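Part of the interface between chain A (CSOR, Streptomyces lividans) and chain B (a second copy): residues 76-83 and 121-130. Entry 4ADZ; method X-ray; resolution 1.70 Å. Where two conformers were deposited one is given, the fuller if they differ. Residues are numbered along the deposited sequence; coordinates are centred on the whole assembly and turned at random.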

ATOM      1  N   VAL A  76       7.284 -21.816 -12.549  1.00 16.04           N
ATOM      2  CA  VAL A  76       7.966 -21.529 -11.286  1.00 14.26           C
ATOM      3  C   VAL A  76       6.940 -21.439 -10.158  1.00 14.42           C
ATOM      4  O   VAL A  76       5.795 -20.956 -10.333  1.00 14.98           O
ATOM      5  CB  VAL A  76       8.886 -20.278 -11.386  1.00 14.81           C
ATOM      6  CG1 VAL A  76       9.363 -19.743 -10.015  1.00 13.11           C
ATOM      7  CG2 VAL A  76      10.095 -20.552 -12.308  1.00 14.83           C
ATOM      8  N   TYR A  77       7.323 -21.935  -8.973  1.00 13.86           N
ATOM      9  CA  TYR A  77       6.417 -21.935  -7.834  1.00 12.87           C
ATOM     10  C   TYR A  77       5.844 -20.524  -7.588  1.00 12.30           C
ATOM     11  O   TYR A  77       6.541 -19.508  -7.613  1.00 11.04           O
ATOM     12  CB  TYR A  77       7.172 -22.394  -6.613  1.00 12.92           C
ATOM     13  CG  TYR A  77       6.376 -22.512  -5.330  1.00 11.72           C
ATOM     14  CD1 TYR A  77       5.262 -23.329  -5.254  1.00 13.21           C
ATOM     15  CD2 TYR A  77       6.825 -21.903  -4.170  1.00 12.08           C
ATOM     16  CE1 TYR A  77       4.557 -23.513  -4.082  1.00 13.50           C
ATOM     17  CE2 TYR A  77       6.127 -22.067  -2.986  1.00 11.64           C
ATOM     18  CZ  TYR A  77       4.983 -22.836  -2.962  1.00 13.13           C
ATOM     19  OH  TYR A  77       4.287 -23.017  -1.797  1.00 12.56           O
ATOM     20  N   CYS A  78       4.556 -20.505  -7.358  1.00 12.33           N
ATOM     21  CA  CYS A  78       3.881 -19.206  -7.305  0.70 13.10           C
ATOM     22  C   CYS A  78       4.393 -18.240  -6.260  1.00 12.87           C
ATOM     23  O   CYS A  78       4.431 -17.044  -6.520  1.00 12.20           O
ATOM     24  CB  CYS A  78       2.423 -19.400  -7.202  0.70 13.83           C
ATOM     25  SG  CYS A  78       2.062 -20.223  -5.659  0.70 15.78           S
ATOM     26  N   ILE A  79       4.839 -18.692  -5.088  1.00 12.69           N
ATOM     27  CA  ILE A  79       5.388 -17.800  -4.085  1.00 11.97           C
ATOM     28  C   ILE A  79       6.669 -17.074  -4.554  1.00 11.82           C
ATOM     29  O   ILE A  79       6.842 -15.932  -4.268  1.00 11.44           O
ATOM     30  CB  ILE A  79       5.605 -18.497  -2.711  1.00 11.77           C
ATOM     31  CG1 ILE A  79       4.274 -19.104  -2.236  1.00 12.07           C
ATOM     32  CG2 ILE A  79       6.225 -17.547  -1.683  1.00 11.36           C
ATOM     33  CD1 ILE A  79       3.170 -18.111  -1.872  1.00 13.20           C
ATOM     34  N   ASP A  80       7.550 -17.768  -5.281  1.00 10.82           N
ATOM     35  CA  ASP A  80       8.759 -17.208  -5.806  1.00 11.23           C
ATOM     36  C   ASP A  80       8.344 -16.113  -6.819  1.00 10.58           C
ATOM     37  O   ASP A  80       8.972 -15.055  -6.848  1.00 10.90           O
ATOM     38  CB  ASP A  80       9.579 -18.319  -6.460  1.00 11.70           C
ATOM     39  CG  ASP A  80      10.972 -17.942  -6.767  1.00 13.27           C
ATOM     40  OD1 ASP A  80      11.592 -17.175  -6.010  1.00 15.02           O
ATOM     41  OD2 ASP A  80      11.531 -18.471  -7.778  1.00 14.92           O
ATOM     42  N   ILE A  81       7.279 -16.362  -7.582  1.00 10.48           N
ATOM     43  CA  ILE A  81       6.795 -15.322  -8.499  1.00 11.02           C
ATOM     44  C   ILE A  81       6.288 -14.098  -7.736  1.00 11.31           C
ATOM     45  O   ILE A  81       6.586 -12.935  -8.115  1.00  9.75           O
ATOM     46  CB  ILE A  81       5.729 -15.858  -9.476  1.00 11.75           C
ATOM     47  CG1 ILE A  81       6.322 -16.995 -10.343  1.00 12.84           C
ATOM     48  CG2 ILE A  81       5.239 -14.722 -10.392  1.00 11.89           C
ATOM     49  CD1 ILE A  81       5.326 -17.733 -11.264  1.00 12.56           C
ATOM     50  N   LEU A  82       5.488 -14.329  -6.700  1.00 11.90           N
ATOM     51  CA  LEU A  82       5.019 -13.234  -5.839  1.00 12.59           C
ATOM     52  C   LEU A  82       6.133 -12.426  -5.259  1.00 11.59           C
ATOM     53  O   LEU A  82       6.096 -11.186  -5.274  1.00 11.68           O
ATOM     54  CB  LEU A  82       4.087 -13.731  -4.748  1.00 13.66           C
ATOM     55  CG  LEU A  82       2.780 -14.356  -5.182  1.00 15.64           C
ATOM     56  CD1 LEU A  82       1.943 -14.852  -3.965  1.00 17.27           C
ATOM     57  CD2 LEU A  82       1.964 -13.394  -6.007  1.00 16.22           C
ATOM     58  N   THR A  83       7.212 -13.062  -4.817  1.00 11.33           N
ATOM     59  CA  THR A  83       8.347 -12.326  -4.336  1.00 11.80           C
ATOM     60  C   THR A  83       8.921 -11.336  -5.383  1.00 12.39           C
ATOM     61  O   THR A  83       9.272 -10.181  -5.065  1.00 13.54           O
ATOM     62  CB  THR A  83       9.446 -13.296  -3.830  1.00 12.48           C
ATOM     63  OG1 THR A  83       8.889 -14.044  -2.764  1.00 11.75           O
ATOM     64  CG2 THR A  83      10.724 -12.549  -3.336  1.00 12.87           C
TER
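Chain B, residues 121-130: AKVEEATKAI

The phenol oxygen of A:Tyr77 is the most striking point of this contact, for it works as donor and acceptor at once and holds two oppositely charged side chains of chain B. Its hydroxyl gives a short hydrogen bond to the carboxylate of B:Glu125, with A:Tyr77 OH 2.6 Å from B:Glu125 OE1, and it receives one from the ammonium group of B:Lys122, with B:Lys122 NZ 2.9 Å from A:Tyr77 OH. Tyrosine suits this place because its long, rigid side chain carries a hydroxyl that can play both parts. With chi1 in the t well, the ring reaches out from the N-cap position, just ahead of the helix that begins at A:Cys78, and its CA-to-CB bond already points toward chain B.

Chain B contributes a continuous helix through residues 121-130, part of a longer one, with phi and psi near -60° and -40° throughout. Its backbone is tied by regular i to i+4 hydrogen bonds, such as B:Ala129 N to B:Glu125 O at 3.1 Å. On chain A, A:Val76 and A:Tyr77 are extended, with psi near 140°, before the chain turns into helix 78-83. The two helices run in nearly the same direction, crossing at 17°, and their axes approach to 10.3 Å. The register places A:Ile79 beside B:Ala129, their CA atoms 6.8 Å apart.

The chain B residues that touch chain A recur at spacings of three and four: B:Lys122, B:Glu125, B:Ala126 and B:Ala129. This is the spacing that brings side chains to one side of a helix. B:Glu125 points toward chain A, with chi1 and chi2 both t, so the extended side chain carries its carboxylate to the tyrosine; OE2 lies at the edge of the ring, near its plane. B:Lys122 leaves its helix sideways, but its length and flexibility let the terminal amine come nearer and reach the same hydroxyl from one turn earlier.

Further along, the contact becomes apolar. A:Ile79, buried and pointing toward chain B, has both chi angles in the m well. A:Ile79 CG1 packs 3.8 Å from B:Glu125 CD, beside the polar cluster, while A:Ile79 CD1 lies 4.0 Å from B:Ala129 CB and 4.3 Å from B:Ala126 CA. The CG1-CD1 arm thus touches three residues of the neighbouring helix. Alanine suits the other side: the single methyl of B:Ala129 points toward chain A and offers an apolar surface without a long side chain to accommodate. A:Leu82, one turn after A:Ile79, meets that same methyl, with A:Leu82 CD1 4.1 Å from B:Ala129 CB.

Residues elsewhere on the helices take no part in the contact. A:Asp80 points away from chain B and is exposed, as befits a charged residue, and B:Lys128 instead forms a salt bridge within its own helix, its NZ 3.1 Å from B:Glu124 OE2. The two stretches together bury 273 Å², a modest patch that joins polar bonds to close aliphatic packing.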

ATOM      1  N   ALA B 121       2.531 -24.897   7.450  1.00 17.59           N
ATOM      2  CA  ALA B 121       3.655 -24.320   6.775  1.00 16.91           C
ATOM      3  C   ALA B 121       3.241 -23.587   5.472  1.00 16.39           C
ATOM      4  O   ALA B 121       3.713 -22.480   5.233  1.00 14.73           O
ATOM      5  CB  ALA B 121       4.719 -25.395   6.450  1.00 16.00           C
ATOM      6  N   LYS B 122       2.361 -24.189   4.648  1.00 16.96           N
ATOM      7  CA  LYS B 122       1.893 -23.530   3.411  1.00 16.13           C
ATOM      8  C   LYS B 122       1.156 -22.252   3.775  1.00 15.32           C
ATOM      9  O   LYS B 122       1.299 -21.216   3.122  1.00 13.73           O
ATOM     10  CB  LYS B 122       0.954 -24.411   2.547  1.00 17.32           C
ATOM     11  CG  LYS B 122       1.626 -25.544   1.807  1.00 19.72           C
ATOM     12  CD  LYS B 122       2.565 -25.016   0.696  1.00 21.54           C
ATOM     13  CE  LYS B 122       3.348 -26.175   0.044  1.00 23.27           C
ATOM     14  NZ  LYS B 122       4.527 -25.708  -0.744  1.00 24.52           N
ATOM     15  N   VAL B 123       0.314 -22.307   4.818  1.00 14.70           N
ATOM     16  CA  VAL B 123      -0.478 -21.088   5.167  1.00 14.86           C
ATOM     17  C   VAL B 123       0.426 -19.990   5.740  1.00 14.45           C
ATOM     18  O   VAL B 123       0.243 -18.807   5.412  1.00 15.97           O
ATOM     19  CB  VAL B 123      -1.629 -21.427   6.124  1.00 16.58           C
ATOM     20  CG1 VAL B 123      -2.230 -20.113   6.739  1.00 16.25           C
ATOM     21  CG2 VAL B 123      -2.661 -22.218   5.328  1.00 15.76           C
ATOM     22  N   GLU B 124       1.430 -20.369   6.539  1.00 14.74           N
ATOM     23  CA  GLU B 124       2.437 -19.422   7.068  1.00 15.03           C
ATOM     24  C   GLU B 124       3.190 -18.764   5.897  1.00 15.17           C
ATOM     25  O   GLU B 124       3.315 -17.551   5.864  1.00 12.66           O
ATOM     26  CB  GLU B 124       3.434 -20.068   8.000  1.00 16.41           C
ATOM     27  CG  GLU B 124       4.526 -19.109   8.477  0.50 18.47           C
ATOM     28  CD  GLU B 124       5.349 -19.648   9.641  0.50 21.20           C
ATOM     29  OE1 GLU B 124       5.058 -20.759  10.139  0.50 23.70           O
ATOM     30  OE2 GLU B 124       6.278 -18.942  10.059  0.50 24.37           O
ATOM     31  N   GLU B 125       3.586 -19.569   4.926  1.00 13.80           N
ATOM     32  CA  GLU B 125       4.292 -19.044   3.771  1.00 14.02           C
ATOM     33  C   GLU B 125       3.405 -18.084   2.984  1.00 12.66           C
ATOM     34  O   GLU B 125       3.884 -17.018   2.565  1.00 13.70           O
ATOM     35  CB  GLU B 125       4.709 -20.186   2.843  1.00 13.77           C
ATOM     36  CG  GLU B 125       5.574 -19.758   1.643  1.00 14.00           C
ATOM     37  CD  GLU B 125       5.836 -20.910   0.678  1.00 13.81           C
ATOM     38  OE1 GLU B 125       4.886 -21.741   0.393  1.00 14.59           O
ATOM     39  OE2 GLU B 125       6.987 -20.921   0.179  1.00 15.22           O
ATOM     40  N   ALA B 126       2.162 -18.432   2.736  1.00 11.99           N
ATOM     41  CA  ALA B 126       1.256 -17.550   1.969  1.00 12.92           C
ATOM     42  C   ALA B 126       1.018 -16.224   2.728  1.00 12.21           C
ATOM     43  O   ALA B 126       0.970 -15.132   2.141  1.00 14.39           O
ATOM     44  CB  ALA B 126      -0.054 -18.252   1.691  1.00 12.64           C
ATOM     45  N   THR B 127       0.913 -16.335   4.049  1.00 13.46           N
ATOM     46  CA  THR B 127       0.656 -15.185   4.863  1.00 14.31           C
ATOM     47  C   THR B 127       1.877 -14.234   4.767  1.00 14.12           C
ATOM     48  O   THR B 127       1.708 -13.012   4.671  1.00 15.80           O
ATOM     49  CB  THR B 127       0.416 -15.561   6.342  1.00 16.26           C
ATOM     50  OG1 THR B 127      -0.741 -16.400   6.426  1.00 17.67           O
ATOM     51  CG2 THR B 127       0.146 -14.201   7.217  1.00 16.60           C
ATOM     52  N   LYS B 128       3.082 -14.770   4.803  1.00 14.12           N
ATOM     53  CA  LYS B 128       4.260 -13.955   4.637  1.00 14.60           C
ATOM     54  C   LYS B 128       4.325 -13.228   3.256  1.00 15.25           C
ATOM     55  O   LYS B 128       4.632 -12.026   3.183  1.00 14.94           O
ATOM     56  CB  LYS B 128       5.540 -14.735   4.896  1.00 16.73           C
ATOM     57  CG  LYS B 128       5.778 -15.078   6.364  1.00 16.29           C
ATOM     58  CD  LYS B 128       6.979 -15.966   6.584  1.00 18.12           C
ATOM     59  CE  LYS B 128       6.982 -16.434   8.041  0.50 19.14           C
ATOM     60  NZ  LYS B 128       8.232 -17.149   8.394  0.50 19.56           N
ATOM     61  N   ALA B 129       3.999 -13.969   2.191  1.00 13.58           N
ATOM     62  CA  ALA B 129       3.925 -13.399   0.854  1.00 13.48           C
ATOM     63  C   ALA B 129       2.863 -12.295   0.848  1.00 14.46           C
ATOM     64  O   ALA B 129       3.060 -11.260   0.230  1.00 14.24           O
ATOM     65  CB  ALA B 129       3.590 -14.449  -0.219  1.00 13.84           C
ATOM     66  N   ILE B 130       1.748 -12.505   1.548  1.00 14.59           N
ATOM     67  CA  ILE B 130       0.680 -11.499   1.602  1.00 16.17           C
ATOM     68  C   ILE B 130       1.218 -10.256   2.333  1.00 17.83           C
ATOM     69  O   ILE B 130       1.001  -9.122   1.892  1.00 17.25           O
ATOM     70  CB  ILE B 130      -0.578 -12.022   2.279  1.00 17.45           C
ATOM     71  CG1 ILE B 130      -1.304 -13.073   1.403  1.00 19.09           C
ATOM     72  CG2 ILE B 130      -1.550 -10.866   2.596  1.00 17.93           C
ATOM     73  CD1 ILE B 130      -2.226 -13.990   2.182  1.00 18.20           C
TER